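PDB 6LL8: inorganic pyrophosphatase from Shewanella sp. AS-11, which probably hydrolyses diphosphate to two phosphate ions, as a manganese-dependent family II pyrophosphatase of the DHH type. Local coordinates for residues S3-P12 / E32-E41. Numbering follows the deposited sequence.
Sequences SMYVVGHKIP and EPAIAARLGE. With MG (magnesium ion), chain C.
Tyr5 and Ile35 lie side by side on one face of a parallel strand pair, pointing the same way. Ring atom CE1 of Tyr5 rests 3.8 Å from Ile35 CG2, and CD1 of the ring reaches Ala37 CB at 4.2 Å; both methyls approach obliquely. The ring gets there because CG stands anti to the carbonyl carbon (chi1 -72°). An alanine in place of Tyr5 would probably leave the flank of Ile35 and the Ala37 methyl without their aromatic neighbour and lose the cation-pi partner of Lys61. On the other face Met4 CG meets Ala34 CB at 3.7 Å, and the chain, bent at chi3 (85°), carries CE back to Glu32 CB. Between the faces, four backbone hydrogen bonds run from Met4 N to Pro33 O, Ile35 N to Met4 O, Val6 N to Ile35 O and Ala37 N to Val6 O; the straightest, from Val6 N to Ile35 O (2.9 Å), has 167° at the hydrogen. Past Val7 water takes over from direct hydrogen bonds, joining Gly8 N to Ala37 O. Here Val7 CG2 meets Leu39 CG at 3.8 Å, the two side chains crossing at about a right angle, while Leu39 CD1 sits 3.4 Å from Gly8 O. Other waters bridge His9 O to Leu39 N and Ile11 N to Leu39 O. Pro12 CD lies 3.8 Å from Gly40 N, a buried N-H with no partner in the model. CB of His9 points away from 32-41; ND1 donates to Lys10 O, orienting the ring whose NE2 binds, at 2.2 Å, magnesium, which Asp13 and Asp73 also bind. In the N-terminal DHH domain, helix 14-29 joins strands 4-7 and 34-38 into a beta-alpha-beta unit and packs on Met4 and Ala34; strand 68-72 hydrogen-bonds to the other edge of 4-7, and strand 59-60 lies beyond 34-38.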
loop_
_atom_site.group_PDB
_atom_site.type_symbol
_atom_site.label_atom_id
_atom_site.label_comp_id
_atom_site.label_asym_id
_atom_site.label_seq_id
_atom_site.Cartn_x
_atom_site.Cartn_y
_atom_site.Cartn_z
ATOM N N SER A 3 -18.236 -17.937 4.172
ATOM C CA SER A 3 -17.784 -16.543 4.465
ATOM C C SER A 3 -17.149 -15.947 3.225
ATOM O O SER A 3 -16.488 -16.694 2.508
ATOM C CB SER A 3 -16.766 -16.508 5.587
ATOM O OG SER A 3 -17.330 -16.808 6.858
ATOM N N MET A 4 -17.326 -14.661 3.028
ATOM C CA MET A 4 -16.482 -13.913 2.085
ATOM C C MET A 4 -15.077 -13.813 2.661
ATOM O O MET A 4 -14.894 -13.850 3.889
ATOM C CB MET A 4 -17.052 -12.519 1.818
ATOM C CG MET A 4 -16.879 -11.530 2.964
ATOM S SD MET A 4 -17.636 -9.938 2.681
ATOM C CE MET A 4 -19.312 -10.307 3.210
ATOM N N TYR A 5 -14.115 -13.631 1.785
ATOM C CA TYR A 5 -12.741 -13.306 2.189
ATOM C C TYR A 5 -12.490 -11.847 1.908
ATOM O O TYR A 5 -12.760 -11.358 0.813
ATOM C CB TYR A 5 -11.742 -14.192 1.456
ATOM C CG TYR A 5 -11.772 -15.609 1.938
ATOM C CD1 TYR A 5 -11.007 -16.001 3.011
ATOM C CD2 TYR A 5 -12.542 -16.559 1.308
ATOM C CE1 TYR A 5 -11.032 -17.296 3.482
ATOM C CE2 TYR A 5 -12.570 -17.861 1.766
ATOM C CZ TYR A 5 -11.813 -18.234 2.849
ATOM O OH TYR A 5 -11.826 -19.524 3.288
ATOM N N VAL A 6 -11.916 -11.174 2.888
ATOM C CA VAL A 6 -11.549 -9.755 2.802
ATOM C C VAL A 6 -10.047 -9.683 2.647
ATOM O O VAL A 6 -9.335 -10.179 3.539
ATOM C CB VAL A 6 -12.033 -8.986 4.040
ATOM C CG1 VAL A 6 -11.772 -7.504 3.827
ATOM C CG2 VAL A 6 -13.503 -9.250 4.330
ATOM N N VAL A 7 -9.552 -9.166 1.531
ATOM C CA VAL A 7 -8.113 -9.315 1.234
ATOM C C VAL A 7 -7.615 -8.108 0.440
ATOM O O VAL A 7 -8.232 -7.654 -0.531
ATOM C CB VAL A 7 -7.829 -10.647 0.559
ATOM C CG1 VAL A 7 -8.523 -10.770 -0.748
ATOM C CG2 VAL A 7 -6.348 -10.883 0.387
ATOM N N GLY A 8 -6.460 -7.642 0.870
ATOM C CA GLY A 8 -5.768 -6.526 0.232
ATOM C C GLY A 8 -4.779 -6.963 -0.814
ATOM O O GLY A 8 -4.818 -8.073 -1.325
ATOM N N HIS A 9 -3.914 -6.037 -1.195
ATOM C CA HIS A 9 -3.039 -6.292 -2.345
ATOM C C HIS A 9 -1.989 -7.347 -2.053
ATOM O O HIS A 9 -1.543 -7.521 -0.914
ATOM C CB HIS A 9 -2.428 -5.000 -2.914
ATOM C CG HIS A 9 -1.736 -4.066 -1.972
ATOM N ND1 HIS A 9 -0.476 -4.297 -1.443
ATOM C CD2 HIS A 9 -2.115 -2.848 -1.511
ATOM C CE1 HIS A 9 -0.164 -3.229 -0.668
ATOM N NE2 HIS A 9 -1.143 -2.331 -0.689
ATOM N N LYS A 10 -1.499 -7.959 -3.132
ATOM C CA LYS A 10 -0.237 -8.690 -3.103
ATOM C C LYS A 10 0.822 -7.818 -2.445
ATOM O O LYS A 10 0.820 -6.609 -2.613
ATOM C CB LYS A 10 0.177 -9.074 -4.517
ATOM C CG LYS A 10 -0.550 -10.247 -5.143
ATOM C CD LYS A 10 0.021 -10.654 -6.478
ATOM C CE LYS A 10 -0.527 -11.970 -6.968
ATOM N NZ LYS A 10 0.168 -12.310 -8.238
ATOM N N ILE A 11 1.730 -8.468 -1.738
ATOM C CA ILE A 11 2.779 -7.745 -0.977
ATOM C C ILE A 11 2.067 -6.758 -0.063
ATOM O O ILE A 11 2.121 -5.529 -0.191
ATOM C CB ILE A 11 3.870 -7.130 -1.859
ATOM C CG1 ILE A 11 4.434 -8.240 -2.772
ATOM C CG2 ILE A 11 4.947 -6.509 -0.969
ATOM C CD1 ILE A 11 5.543 -7.825 -3.644
ATOM N N PRO A 12 1.270 -7.282 0.876
ATOM C CA PRO A 12 0.387 -6.406 1.651
ATOM C C PRO A 12 1.194 -5.479 2.550
ATOM O O PRO A 12 2.187 -5.864 3.149
ATOM C CB PRO A 12 -0.430 -7.377 2.477
ATOM C CG PRO A 12 0.394 -8.627 2.557
ATOM C CD PRO A 12 1.086 -8.706 1.201
ATOM N N GLU A 32 -22.926 -10.694 8.090
ATOM C CA GLU A 32 -22.419 -11.019 6.733
ATOM C C GLU A 32 -21.102 -11.753 6.917
ATOM O O GLU A 32 -20.045 -11.152 7.037
ATOM C CB GLU A 32 -22.247 -9.743 5.923
ATOM C CG GLU A 32 -23.564 -9.048 5.668
ATOM C CD GLU A 32 -23.467 -7.790 4.830
ATOM O OE1 GLU A 32 -22.581 -7.721 3.991
ATOM O OE2 GLU A 32 -24.311 -6.899 5.047
ATOM N N PRO A 33 -21.132 -13.083 7.041
ATOM C CA PRO A 33 -19.951 -13.853 7.417
ATOM C C PRO A 33 -18.727 -13.487 6.577
ATOM O O PRO A 33 -18.784 -13.486 5.345
ATOM C CB PRO A 33 -20.408 -15.295 7.216
ATOM C CG PRO A 33 -21.860 -15.219 7.600
ATOM C CD PRO A 33 -22.340 -13.926 7.012
ATOM N N ALA A 34 -17.617 -13.260 7.266
ATOM C CA ALA A 34 -16.389 -12.763 6.631
ATOM C C ALA A 34 -15.162 -13.331 7.317
ATOM O O ALA A 34 -15.170 -13.557 8.547
ATOM C CB ALA A 34 -16.351 -11.251 6.641
ATOM N N ILE A 35 -14.099 -13.479 6.567
ATOM C CA ILE A 35 -12.770 -13.924 7.041
ATOM C C ILE A 35 -11.750 -12.950 6.455
ATOM O O ILE A 35 -11.695 -12.775 5.241
ATOM C CB ILE A 35 -12.467 -15.362 6.606
ATOM C CG1 ILE A 35 -13.485 -16.331 7.198
ATOM C CG2 ILE A 35 -11.046 -15.742 6.987
ATOM C CD1 ILE A 35 -13.471 -17.684 6.558
ATOM N N ALA A 36 -10.894 -12.384 7.295
ATOM C CA ALA A 36 -9.742 -11.589 6.843
ATOM C C ALA A 36 -8.648 -12.495 6.303
ATOM O O ALA A 36 -8.346 -13.544 6.903
ATOM C CB ALA A 36 -9.201 -10.749 7.954
ATOM N N ALA A 37 -8.029 -12.121 5.208
ATOM C CA ALA A 37 -6.956 -12.914 4.628
ATOM C C ALA A 37 -5.838 -12.005 4.141
ATOM O O ALA A 37 -5.985 -10.774 4.071
ATOM C CB ALA A 37 -7.472 -13.812 3.539
ATOM N N ARG A 38 -4.738 -12.631 3.772
ATOM C CA ARG A 38 -3.566 -11.944 3.231
ATOM C C ARG A 38 -2.933 -12.777 2.115
ATOM O O ARG A 38 -2.957 -14.010 2.176
ATOM C CB ARG A 38 -2.532 -11.631 4.299
ATOM C CG ARG A 38 -1.941 -12.846 4.996
ATOM C CD ARG A 38 -1.093 -12.453 6.191
ATOM N NE ARG A 38 -0.760 -13.610 6.998
ATOM C CZ ARG A 38 0.328 -14.352 6.916
ATOM N NH1 ARG A 38 1.292 -14.071 6.072
ATOM N NH2 ARG A 38 0.456 -15.369 7.748
ATOM N N LEU A 39 -2.315 -12.091 1.173
ATOM C CA LEU A 39 -1.646 -12.706 0.004
ATOM C C LEU A 39 -0.145 -12.827 0.185
ATOM O O LEU A 39 0.511 -13.276 -0.745
ATOM C CB LEU A 39 -1.934 -11.872 -1.223
ATOM C CG LEU A 39 -3.342 -11.962 -1.762
ATOM C CD1 LEU A 39 -3.646 -10.905 -2.827
ATOM C CD2 LEU A 39 -3.605 -13.345 -2.338
ATOM N N GLY A 40 0.394 -12.424 1.314
ATOM C CA GLY A 40 1.836 -12.483 1.547
ATOM C C GLY A 40 2.138 -12.355 3.010
ATOM O O GLY A 40 1.239 -12.213 3.833
ATOM N N GLU A 41 3.423 -12.391 3.307
ATOM C CA GLU A 41 3.949 -12.170 4.658
ATOM C C GLU A 41 3.790 -10.709 5.051
ATOM O O GLU A 41 3.576 -9.832 4.222
ATOM C CB GLU A 41 5.417 -12.587 4.727
ATOM C CG GLU A 41 5.625 -14.057 4.380
ATOM C CD GLU A 41 5.033 -15.234 5.189
ATOM O OE1 GLU A 41 4.194 -15.099 6.143
ATOM O OE2 GLU A 41 5.412 -16.367 4.834
HETATM MG MG MG C . -1.514 -0.542 0.566
HETATM O O HOH W 1 -4.918 -8.369 3.225
HETATM O O HOH W 2 -2.918 -9.264 1.089
HETATM O O HOH W 3 2.146 -11.255 -1.857
HETATM O O HOH W 4 4.199 -7.710 2.736
#